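Local structure of adenylyl-sulfate kinase 1, chloroplastic (Arabidopsis thaliana, 3UIE) at residues 12-17 with 121-126; 81-86 with 109-114; 143-148 with 154-159. The protein catalyses the ATP-dependent 3'-phosphorylation of adenosine 5'-phosphosulfate, making 3'-phosphoadenylyl sulfate, the activated sulfate of plant metabolism. All blocks are in the same frame, centred on the assembly; numbering follows the deposited sequence.

Contacts 2 and 3 are buried, contact 1 only partly, and contact 2 is closest to the chain's centre. Contact 1 is the thinnest: a single ion pair with a bridging water joins the N-terminal helix 14-21 to the start of strand 124-129. Contact 2 packs helix 76-95 on helix 109-117 by one isoleucine. It touches contact 1 through Arg112 and Glu126, and helix 109-117 directly precedes strand 124-129 in the chain. Contact 3 is apolar and aromatic, and its centre is about 37 Å from that of contact 1. Contacts 2 and 3 do not meet, yet both reach the same adenosine-5'-phosphosulfate: 81-86 at its phosphosulfate, 154-159 at its adenine.

Contact 1: residues 12-17 with 121-126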
loop_
_atom_site.group_PDB
_atom_site.type_symbol
_atom_site.label_atom_id
_atom_site.label_comp_id
_atom_site.label_asym_id
_atom_site.label_seq_id
_atom_site.Cartn_x
_atom_site.Cartn_y
_atom_site.Cartn_z
ATOM N N VAL A 12 -6.646 9.386 14.698
ATOM C CA VAL A 12 -5.191 9.222 14.565
ATOM C C VAL A 12 -4.691 9.812 13.251
ATOM O O VAL A 12 -5.043 9.325 12.176
ATOM C CB VAL A 12 -4.790 7.741 14.647
ATOM C CG1 VAL A 12 -3.280 7.586 14.556
ATOM C CG2 VAL A 12 -5.299 7.144 15.942
ATOM N N GLU A 13 -3.845 10.837 13.349
ATOM C CA GLU A 13 -3.370 11.585 12.178
ATOM C C GLU A 13 -1.991 11.139 11.706
ATOM O O GLU A 13 -1.278 10.436 12.413
ATOM C CB GLU A 13 -3.309 13.078 12.505
ATOM C CG GLU A 13 -4.643 13.727 12.822
ATOM C CD GLU A 13 -4.517 15.216 13.091
ATOM O OE1 GLU A 13 -3.577 15.844 12.562
ATOM O OE2 GLU A 13 -5.358 15.761 13.836
ATOM N N LYS A 14 -1.602 11.578 10.513
ATOM C CA LYS A 14 -0.258 11.309 10.017
ATOM C C LYS A 14 0.800 11.784 11.008
ATOM O O LYS A 14 1.789 11.080 11.244
ATOM C CB LYS A 14 -0.049 11.968 8.657
ATOM C CG LYS A 14 1.326 11.757 8.039
ATOM C CD LYS A 14 1.328 12.421 6.665
ATOM C CE LYS A 14 2.730 12.674 6.146
ATOM N NZ LYS A 14 2.750 13.897 5.296
ATOM N N VAL A 15 0.592 12.957 11.607
ATOM C CA VAL A 15 1.570 13.488 12.558
ATOM C C VAL A 15 1.680 12.640 13.812
ATOM O O VAL A 15 2.736 12.612 14.447
ATOM C CB VAL A 15 1.312 14.957 12.953
ATOM C CG1 VAL A 15 1.721 15.887 11.818
ATOM C CG2 VAL A 15 -0.152 15.166 13.346
ATOM N N ASP A 16 0.596 11.951 14.178
ATOM C CA ASP A 16 0.655 11.040 15.314
ATOM C C ASP A 16 1.507 9.821 14.969
ATOM O O ASP A 16 2.320 9.369 15.775
ATOM C CB ASP A 16 -0.757 10.611 15.766
ATOM C CG ASP A 16 -1.600 11.785 16.212
ATOM O OD1 ASP A 16 -1.125 12.572 17.061
ATOM O OD2 ASP A 16 -2.721 11.934 15.694
ATOM N N ARG A 17 1.328 9.279 13.768
ATOM C CA ARG A 17 2.145 8.144 13.352
ATOM C C ARG A 17 3.619 8.566 13.234
ATOM O O ARG A 17 4.529 7.801 13.558
ATOM C CB ARG A 17 1.627 7.563 12.029
ATOM C CG ARG A 17 0.249 6.881 12.165
ATOM C CD ARG A 17 -0.241 6.299 10.837
ATOM N NE ARG A 17 -0.676 7.318 9.878
ATOM C CZ ARG A 17 -1.918 7.793 9.834
ATOM N NH1 ARG A 17 -2.809 7.342 10.705
ATOM N NH2 ARG A 17 -2.272 8.719 8.938
ATOM N N GLU A 121 3.759 19.195 -1.346
ATOM C CA GLU A 121 5.072 19.661 -1.746
ATOM C C GLU A 121 6.109 19.202 -0.729
ATOM O O GLU A 121 5.887 19.301 0.476
ATOM C CB GLU A 121 5.090 21.188 -1.865
ATOM C CG GLU A 121 6.311 21.741 -2.580
ATOM C CD GLU A 121 6.258 21.516 -4.080
ATOM O OE1 GLU A 121 5.170 21.174 -4.593
ATOM O OE2 GLU A 121 7.303 21.681 -4.745
ATOM N N GLY A 122 7.234 18.691 -1.219
ATOM C CA GLY A 122 8.292 18.195 -0.353
ATOM C C GLY A 122 8.267 16.698 -0.060
ATOM O O GLY A 122 9.315 16.105 0.193
ATOM N N ASP A 123 7.091 16.084 -0.117
ATOM C CA ASP A 123 6.941 14.676 0.277
ATOM C C ASP A 123 7.324 13.684 -0.824
ATOM O O ASP A 123 7.272 12.480 -0.608
ATOM C CB ASP A 123 5.511 14.372 0.740
ATOM C CG ASP A 123 5.169 15.020 2.069
ATOM O OD1 ASP A 123 6.077 15.560 2.736
ATOM O OD2 ASP A 123 3.981 14.976 2.441
ATOM N N PHE A 124 7.691 14.192 -1.999
ATOM C CA PHE A 124 8.035 13.339 -3.130
ATOM C C PHE A 124 9.448 13.672 -3.584
ATOM O O PHE A 124 9.715 14.780 -4.043
ATOM C CB PHE A 124 7.040 13.565 -4.264
ATOM C CG PHE A 124 7.211 12.639 -5.433
ATOM C CD1 PHE A 124 6.503 11.453 -5.485
ATOM C CD2 PHE A 124 8.048 12.970 -6.497
ATOM C CE1 PHE A 124 6.617 10.602 -6.557
ATOM C CE2 PHE A 124 8.169 12.119 -7.581
ATOM C CZ PHE A 124 7.440 10.924 -7.603
ATOM N N VAL A 125 10.358 12.720 -3.425
ATOM C CA VAL A 125 11.759 12.931 -3.749
ATOM C C VAL A 125 12.106 12.088 -4.953
ATOM O O VAL A 125 12.261 10.873 -4.839
ATOM C CB VAL A 125 12.663 12.527 -2.579
ATOM C CG1 VAL A 125 14.141 12.823 -2.912
ATOM C CG2 VAL A 125 12.218 13.252 -1.301
ATOM N N GLU A 126 12.227 12.731 -6.110
ATOM C CA GLU A 126 12.503 12.006 -7.345
ATOM C C GLU A 126 14.001 11.777 -7.481
ATOM O O GLU A 126 14.785 12.722 -7.492
ATOM C CB GLU A 126 11.957 12.794 -8.534
ATOM C CG GLU A 126 11.925 12.036 -9.847
ATOM C CD GLU A 126 11.170 12.798 -10.919
ATOM O OE1 GLU A 126 10.938 14.009 -10.727
ATOM O OE2 GLU A 126 10.797 12.184 -11.946
HETATM O O HOH W 1 2.576 12.252 3.170
#
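Lys14 and Asp123 meet through one pair of atoms, Lys14 NZ and Asp123 OD2, 3.3 Å apart. The pair is a salt bridge whose hydrogen bond is weak, and it is the whole of the direct contact: the nearest alpha carbons are those of the same two residues, Lys14 CA and Asp123 CA, 12.6 Å apart, and only 51 Å² is buried. The side chains approach from opposite directions. Lys14 is extended as far as CE and then turns at its last torsion (chi4 -148°), which brings the ammonium beside the carboxylate.

The tight side of this thin contact is the aspartate. Asp123 is buried at the entry to strand 124-129 of the parallel sheet of this P-loop kinase fold. Its backbone bonds to Val27 of the neighbouring strand 26-31, and its second oxygen, OD1, pairs with Tyr197 OH. The loose side is the lysine, partly exposed on the first turn of helix 14-21. There a water bridges the same two atoms: it accepts from Lys14 NZ at 2.7 Å and donates to Asp123 OD2 at 3.2 Å, so it lies closer to the ammonium than the carboxylate does.

The helix turn has its own fastening. Glu13 is the N-cap, and Asp16 OD2, three residues on, accepts the Glu13 N-H through its anti lone pair (2.8 Å, 166°). Arg17 folds back so that Glu13 O lies 3.7 Å above the plane of its guanidinium group, over the centre, while Arg17 NE bonds to Asp95 O. The helix also faces the second subunit, where Tyr50 OH of that chain bonds to Asp16 O. Cys10, two residues ahead of Val12, is the residue that the enzyme links by a disulfide to Cys43 of the partner subunit.

Contact 2: residues 81-86 with 109-114; sequences ENIRRV and RTDRDA. With ADX (adenosine-5'-phosphosulfate), chain D.
Ile83 and Asp111 carry this contact between two helices, 76-95 and 109-117, that pack side by side over the parallel sheet of the P-loop kinase fold; Ile83 and Arg112 both rest on Trp29. The Ile83 and Asp111 side chains cross at about a right angle. Two branches of the isoleucine take part, since Ile83 CG2 and CD1 each lie 3.8 Å from Asp111 CB. Ile83 CG2 also reaches the backbone, 3.7 Å from Asp111 O. With the CA atoms of Ile83 and Asp111 6.5 Å apart and no hydrogen bond across, the fit is purely van der Waals.

The Arg112 side chain leaves its helix away from 81-86, and its guanidinium group is held by Glu126 and by Ser106 O. On the far side of helix 76-95, Arg84 grips Glu81 side-on, NE to OE1 and NH2 to OE2, and Arg85 NE joins at OE2 from the same face.

One residue before Ile83, Asn82 binds the substrate. Its CG is anti to the backbone N (chi1 -178°) and OD1 is fixed by Asn69, so Asn82 ND2 faces adenosine-5'-phosphosulfate, donating to the sulfate oxygen O1B at 2.8 Å and, weakly, to the phosphate oxygen O1A at 2.9 Å.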
loop_
_atom_site.group_PDB
_atom_site.type_symbol
_atom_site.label_atom_id
_atom_site.label_comp_id
_atom_site.label_asym_id
_atom_site.label_seq_id
_atom_site.Cartn_x
_atom_site.Cartn_y
_atom_site.Cartn_z
ATOM N N GLU A 81 -0.582 2.747 -16.028
ATOM C CA GLU A 81 -1.401 2.233 -14.932
ATOM C C GLU A 81 -0.528 1.657 -13.814
ATOM O O GLU A 81 -0.809 1.849 -12.634
ATOM C CB GLU A 81 -2.387 1.171 -15.441
ATOM C CG GLU A 81 -3.277 0.577 -14.360
ATOM C CD GLU A 81 -4.233 1.583 -13.743
ATOM O OE1 GLU A 81 -4.258 2.767 -14.159
ATOM O OE2 GLU A 81 -4.970 1.172 -12.828
ATOM N N ASN A 82 0.537 0.962 -14.198
ATOM C CA ASN A 82 1.499 0.435 -13.239
ATOM C C ASN A 82 2.043 1.566 -12.360
ATOM O O ASN A 82 2.047 1.474 -11.139
ATOM C CB ASN A 82 2.651 -0.242 -13.992
ATOM C CG ASN A 82 3.675 -0.868 -13.068
ATOM O OD1 ASN A 82 3.331 -1.603 -12.141
ATOM N ND2 ASN A 82 4.943 -0.583 -13.319
ATOM N N ILE A 83 2.503 2.634 -13.006
ATOM C CA ILE A 83 3.071 3.790 -12.316
ATOM C C ILE A 83 2.002 4.463 -11.467
ATOM O O ILE A 83 2.242 4.845 -10.318
ATOM C CB ILE A 83 3.639 4.816 -13.342
ATOM C CG1 ILE A 83 4.829 4.214 -14.098
ATOM C CG2 ILE A 83 3.997 6.136 -12.653
ATOM C CD1 ILE A 83 5.170 4.961 -15.417
ATOM N N ARG A 84 0.820 4.632 -12.046
ATOM C CA ARG A 84 -0.266 5.283 -11.334
ATOM C C ARG A 84 -0.580 4.553 -10.030
ATOM O O ARG A 84 -0.680 5.177 -8.976
ATOM C CB ARG A 84 -1.530 5.340 -12.191
ATOM C CG ARG A 84 -2.664 6.079 -11.510
ATOM C CD ARG A 84 -3.999 5.873 -12.209
ATOM N NE ARG A 84 -4.579 4.550 -11.971
ATOM C CZ ARG A 84 -5.306 4.221 -10.903
ATOM N NH1 ARG A 84 -5.536 5.110 -9.941
ATOM N NH2 ARG A 84 -5.801 2.992 -10.789
ATOM N N ARG A 85 -0.752 3.237 -10.102
ATOM C CA ARG A 85 -1.105 2.469 -8.904
ATOM C C ARG A 85 0.023 2.521 -7.885
ATOM O O ARG A 85 -0.224 2.670 -6.691
ATOM C CB ARG A 85 -1.418 1.010 -9.238
ATOM C CG ARG A 85 -2.679 0.797 -10.056
ATOM C CD ARG A 85 -2.898 -0.705 -10.262
ATOM N NE ARG A 85 -3.897 -0.998 -11.282
ATOM C CZ ARG A 85 -4.129 -2.217 -11.756
ATOM N NH1 ARG A 85 -3.433 -3.254 -11.299
ATOM N NH2 ARG A 85 -5.049 -2.398 -12.693
ATOM N N VAL A 86 1.263 2.396 -8.351
ATOM C CA VAL A 86 2.389 2.474 -7.426
ATOM C C VAL A 86 2.450 3.835 -6.729
ATOM O O VAL A 86 2.708 3.901 -5.527
ATOM C CB VAL A 86 3.740 2.117 -8.085
ATOM C CG1 VAL A 86 4.885 2.426 -7.141
ATOM C CG2 VAL A 86 3.758 0.642 -8.461
ATOM N N ARG A 109 7.504 10.719 -18.263
ATOM C CA ARG A 109 7.607 11.918 -17.450
ATOM C C ARG A 109 6.234 12.324 -16.913
ATOM O O ARG A 109 6.073 12.624 -15.730
ATOM C CB ARG A 109 8.206 13.024 -18.343
ATOM C CG ARG A 109 8.694 14.271 -17.662
ATOM C CD ARG A 109 9.414 15.184 -18.688
ATOM N NE ARG A 109 10.725 14.658 -19.041
ATOM C CZ ARG A 109 11.187 14.507 -20.283
ATOM N NH1 ARG A 109 10.455 14.840 -21.331
ATOM N NH2 ARG A 109 12.401 14.022 -20.473
ATOM N N THR A 110 5.238 12.317 -17.792
ATOM C CA THR A 110 3.879 12.697 -17.407
ATOM C C THR A 110 3.350 11.816 -16.278
ATOM O O THR A 110 2.629 12.291 -15.392
ATOM C CB THR A 110 2.906 12.646 -18.613
ATOM O OG1 THR A 110 1.624 13.162 -18.232
ATOM C CG2 THR A 110 2.751 11.218 -19.138
ATOM N N ASP A 111 3.686 10.530 -16.306
ATOM C CA ASP A 111 3.183 9.615 -15.280
ATOM C C ASP A 111 3.916 9.773 -13.953
ATOM O O ASP A 111 3.288 9.733 -12.902
ATOM C CB ASP A 111 3.217 8.170 -15.765
ATOM C CG ASP A 111 2.333 7.951 -16.961
ATOM O OD1 ASP A 111 1.171 8.408 -16.925
ATOM O OD2 ASP A 111 2.799 7.342 -17.943
ATOM N N ARG A 112 5.237 9.961 -13.990
ATOM C CA ARG A 112 5.948 10.273 -12.746
ATOM C C ARG A 112 5.480 11.606 -12.164
ATOM O O ARG A 112 5.355 11.737 -10.950
ATOM C CB ARG A 112 7.467 10.287 -12.919
ATOM C CG ARG A 112 8.073 8.986 -13.406
ATOM C CD ARG A 112 9.609 9.037 -13.257
ATOM N NE ARG A 112 10.173 10.232 -13.905
ATOM C CZ ARG A 112 10.590 10.273 -15.167
ATOM N NH1 ARG A 112 10.526 9.184 -15.935
ATOM N NH2 ARG A 112 11.069 11.408 -15.667
ATOM N N ASP A 113 5.243 12.605 -13.016
ATOM C CA ASP A 113 4.784 13.904 -12.520
ATOM C C ASP A 113 3.423 13.805 -11.841
ATOM O O ASP A 113 3.147 14.519 -10.870
ATOM C CB ASP A 113 4.743 14.958 -13.638
ATOM C CG ASP A 113 6.128 15.277 -14.193
ATOM O OD1 ASP A 113 7.155 14.920 -13.558
ATOM O OD2 ASP A 113 6.187 15.897 -15.270
ATOM N N ALA A 114 2.571 12.920 -12.342
ATOM C CA ALA A 114 1.261 12.735 -11.727
ATOM C C ALA A 114 1.390 12.105 -10.337
ATOM O O ALA A 114 0.638 12.443 -9.430
ATOM C CB ALA A 114 0.351 11.905 -12.623
HETATM S SB ADX D . 7.615 0.111 -15.748
HETATM O O1B ADX D . 6.245 -0.311 -15.835
HETATM O O2B ADX D . 8.002 0.731 -17.036
HETATM O O3B ADX D . 7.809 1.111 -14.680
HETATM P PA ADX D . 8.748 -1.876 -14.170
HETATM O O1A ADX D . 7.448 -2.033 -13.426
HETATM O O2A ADX D . 9.840 -1.283 -13.293
HETATM O O3A ADX D . 8.531 -1.067 -15.528
HETATM O "O5'" ADX D . 9.179 -3.317 -14.643
HETATM C "C5'" ADX D . 10.471 -3.525 -15.128
HETATM C "C4'" ADX D . 10.966 -4.873 -15.034
HETATM O "O4'" ADX D . 10.186 -5.718 -15.874
HETATM C "C3'" ADX D . 12.364 -4.909 -15.536
HETATM O "O3'" ADX D . 13.181 -5.430 -14.535
HETATM C "C2'" ADX D . 12.385 -5.837 -16.591
HETATM O "O2'" ADX D . 13.118 -6.918 -16.118
HETATM C "C1'" ADX D . 11.009 -6.325 -16.823
HETATM N N9 ADX D . 10.583 -6.127 -18.182
HETATM C C8 ADX D . 9.945 -7.038 -18.953
HETATM N N7 ADX D . 9.634 -6.469 -20.131
HETATM C C5 ADX D . 10.076 -5.194 -20.108
HETATM C C6 ADX D . 10.050 -4.130 -21.032
HETATM N N6 ADX D . 9.432 -4.309 -22.307
HETATM N N1 ADX D . 10.607 -2.938 -20.704
HETATM C C2 ADX D . 11.179 -2.764 -19.501
HETATM N N3 ADX D . 11.220 -3.765 -18.592
HETATM C C4 ADX D . 10.680 -4.974 -18.863
#

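Contact 3: residues 143-148 with 154-159. With ADX (adenosine-5'-phosphosulfate), chain D.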
loop_
_atom_site.group_PDB
_atom_site.type_symbol
_atom_site.label_atom_id
_atom_site.label_comp_id
_atom_site.label_asym_id
_atom_site.label_seq_id
_atom_site.Cartn_x
_atom_site.Cartn_y
_atom_site.Cartn_z
ATOM N N GLY A 143 19.913 -10.307 -18.952
ATOM C CA GLY A 143 19.957 -10.632 -20.368
ATOM C C GLY A 143 18.815 -10.037 -21.174
ATOM O O GLY A 143 18.546 -10.466 -22.294
ATOM N N LEU A 144 18.150 -9.033 -20.613
ATOM C CA LEU A 144 16.974 -8.454 -21.250
ATOM C C LEU A 144 17.299 -7.619 -22.477
ATOM O O LEU A 144 16.559 -7.648 -23.461
ATOM C CB LEU A 144 16.188 -7.599 -20.253
ATOM C CG LEU A 144 15.529 -8.380 -19.120
ATOM C CD1 LEU A 144 14.937 -7.411 -18.122
ATOM C CD2 LEU A 144 14.473 -9.313 -19.674
ATOM N N TYR A 145 18.372 -6.838 -22.410
ATOM C CA TYR A 145 18.749 -6.018 -23.547
ATOM C C TYR A 145 19.063 -6.885 -24.764
ATOM O O TYR A 145 18.666 -6.565 -25.883
ATOM C CB TYR A 145 19.931 -5.103 -23.205
ATOM C CG TYR A 145 19.542 -3.916 -22.356
ATOM C CD1 TYR A 145 18.934 -2.801 -22.923
ATOM C CD2 TYR A 145 19.769 -3.913 -20.986
ATOM C CE1 TYR A 145 18.566 -1.708 -22.140
ATOM C CE2 TYR A 145 19.404 -2.826 -20.200
ATOM C CZ TYR A 145 18.805 -1.732 -20.782
ATOM O OH TYR A 145 18.445 -0.650 -20.006
ATOM N N LYS A 146 19.772 -7.982 -24.552
ATOM C CA LYS A 146 20.116 -8.841 -25.689
ATOM C C LYS A 146 18.866 -9.473 -26.306
ATOM O O LYS A 146 18.757 -9.590 -27.527
ATOM C CB LYS A 146 21.142 -9.905 -25.294
ATOM C CG LYS A 146 20.712 -10.775 -24.138
ATOM C CD LYS A 146 21.864 -11.635 -23.631
ATOM C CE LYS A 146 22.972 -10.783 -23.029
ATOM N NZ LYS A 146 23.998 -11.616 -22.343
ATOM N N LEU A 147 17.918 -9.862 -25.461
ATOM C CA LEU A 147 16.650 -10.410 -25.939
ATOM C C LEU A 147 15.875 -9.327 -26.697
ATOM O O LEU A 147 15.268 -9.594 -27.734
ATOM C CB LEU A 147 15.828 -10.954 -24.769
ATOM C CG LEU A 147 16.346 -12.242 -24.129
ATOM C CD1 LEU A 147 15.743 -12.469 -22.759
ATOM C CD2 LEU A 147 16.064 -13.431 -25.034
ATOM N N ALA A 148 15.916 -8.100 -26.182
ATOM C CA ALA A 148 15.272 -6.969 -26.846
ATOM C C ALA A 148 15.912 -6.662 -28.203
ATOM O O ALA A 148 15.208 -6.460 -29.196
ATOM C CB ALA A 148 15.310 -5.731 -25.950
ATOM N N LYS A 154 9.603 -7.217 -27.404
ATOM C CA LYS A 154 9.209 -6.033 -28.161
ATOM C C LYS A 154 8.985 -4.847 -27.223
ATOM O O LYS A 154 8.631 -5.031 -26.063
ATOM C CB LYS A 154 7.934 -6.325 -28.958
ATOM C CG LYS A 154 7.398 -5.151 -29.762
ATOM C CD LYS A 154 6.106 -5.521 -30.484
ATOM C CE LYS A 154 5.603 -4.373 -31.348
ATOM N NZ LYS A 154 4.373 -4.735 -32.109
ATOM N N GLY A 155 9.209 -3.637 -27.722
ATOM C CA GLY A 155 8.908 -2.432 -26.967
ATOM C C GLY A 155 9.673 -2.255 -25.666
ATOM O O GLY A 155 9.160 -1.661 -24.715
ATOM N N PHE A 156 10.907 -2.745 -25.620
ATOM C CA PHE A 156 11.714 -2.644 -24.406
ATOM C C PHE A 156 12.252 -1.223 -24.197
ATOM O O PHE A 156 12.793 -0.614 -25.113
ATOM C CB PHE A 156 12.876 -3.640 -24.446
ATOM C CG PHE A 156 13.543 -3.840 -23.114
ATOM C CD1 PHE A 156 12.905 -4.556 -22.111
ATOM C CD2 PHE A 156 14.796 -3.312 -22.861
ATOM C CE1 PHE A 156 13.507 -4.749 -20.881
ATOM C CE2 PHE A 156 15.405 -3.503 -21.633
ATOM C CZ PHE A 156 14.758 -4.221 -20.640
ATOM N N THR A 157 12.106 -0.715 -22.978
ATOM C CA THR A 157 12.550 0.632 -22.635
ATOM C C THR A 157 14.013 0.896 -22.995
ATOM O O THR A 157 14.900 0.152 -22.594
ATOM C CB THR A 157 12.332 0.902 -21.130
ATOM O OG1 THR A 157 10.936 0.819 -20.839
ATOM C CG2 THR A 157 12.827 2.291 -20.745
ATOM N N GLY A 158 14.255 1.965 -23.751
ATOM C CA GLY A 158 15.606 2.369 -24.098
ATOM C C GLY A 158 16.028 1.810 -25.449
ATOM O O GLY A 158 17.025 2.244 -26.025
ATOM N N ILE A 159 15.247 0.860 -25.953
ATOM C CA ILE A 159 15.527 0.207 -27.227
ATOM C C ILE A 159 14.416 0.515 -28.225
ATOM O O ILE A 159 14.655 1.142 -29.255
ATOM C CB ILE A 159 15.635 -1.324 -27.063
ATOM C CG1 ILE A 159 16.791 -1.680 -26.127
ATOM C CG2 ILE A 159 15.777 -2.019 -28.427
ATOM C CD1 ILE A 159 18.117 -1.128 -26.555
HETATM S SB ADX D . 7.615 0.111 -15.748
HETATM O O1B ADX D . 6.245 -0.311 -15.835
HETATM O O2B ADX D . 8.002 0.731 -17.036
HETATM O O3B ADX D . 7.809 1.111 -14.680
HETATM P PA ADX D . 8.748 -1.876 -14.170
HETATM O O1A ADX D . 7.448 -2.033 -13.426
HETATM O O2A ADX D . 9.840 -1.283 -13.293
HETATM O O3A ADX D . 8.531 -1.067 -15.528
HETATM O "O5'" ADX D . 9.179 -3.317 -14.643
HETATM C "C5'" ADX D . 10.471 -3.525 -15.128
HETATM C "C4'" ADX D . 10.966 -4.873 -15.034
HETATM O "O4'" ADX D . 10.186 -5.718 -15.874
HETATM C "C3'" ADX D . 12.364 -4.909 -15.536
HETATM O "O3'" ADX D . 13.181 -5.430 -14.535
HETATM C "C2'" ADX D . 12.385 -5.837 -16.591
HETATM O "O2'" ADX D . 13.118 -6.918 -16.118
HETATM C "C1'" ADX D . 11.009 -6.325 -16.823
HETATM N N9 ADX D . 10.583 -6.127 -18.182
HETATM C C8 ADX D . 9.945 -7.038 -18.953
HETATM N N7 ADX D . 9.634 -6.469 -20.131
HETATM C C5 ADX D . 10.076 -5.194 -20.108
HETATM C C6 ADX D . 10.050 -4.130 -21.032
HETATM N N6 ADX D . 9.432 -4.309 -22.307
HETATM N N1 ADX D . 10.607 -2.938 -20.704
HETATM C C2 ADX D . 11.179 -2.764 -19.501
HETATM N N3 ADX D . 11.220 -3.765 -18.592
HETATM C C4 ADX D . 10.680 -4.974 -18.863
HETATM O O HOH W 2 15.693 -0.102 -20.005
#
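The adenine end of the adenosine-5'-phosphosulfate pocket is built here, where Phe156, in the loop after helix 144-149, packs against Leu144, Tyr145 and Ala148 of that helix. Phe156 and Tyr145 form an edge-to-face pair: the edge of Phe156 points at the Tyr145 face, with centroids 5.2 Å apart and planes at 85°. Phe156 CE2 sits above the tyrosine ring, toward its rim, 3.7 Å from Tyr145 CE1.

Aliphatic carbons of helix 144-149 meet Phe156 as well. Ala148 CB lies 3.5 Å from Phe156 CB, and Leu144 CB 3.7 Å from Phe156 CZ. Ile159 CG1 comes to the edge of the Tyr145 ring, 4.0 Å from Tyr145 CD1.

In this P-loop kinase the loop serves substrate recognition. A chi1 of -166° sets the Phe156 ring beside its own carbonyl carbon, from where it reaches the adenine in an unusually tight approach, Phe156 CD1 lying 3.1 Å from ADX C6. Phe74 is assigned a stacking role on the same base. Gly155 O, of a substrate-binding residue, accepts a weak hydrogen bond from Arg79 NH2.

The polar end of Tyr145 turns to the ATP site, its OH hydrogen-bonded to Ser34 O. A water also donates to that OH, and to Thr157 O at 2.7 Å.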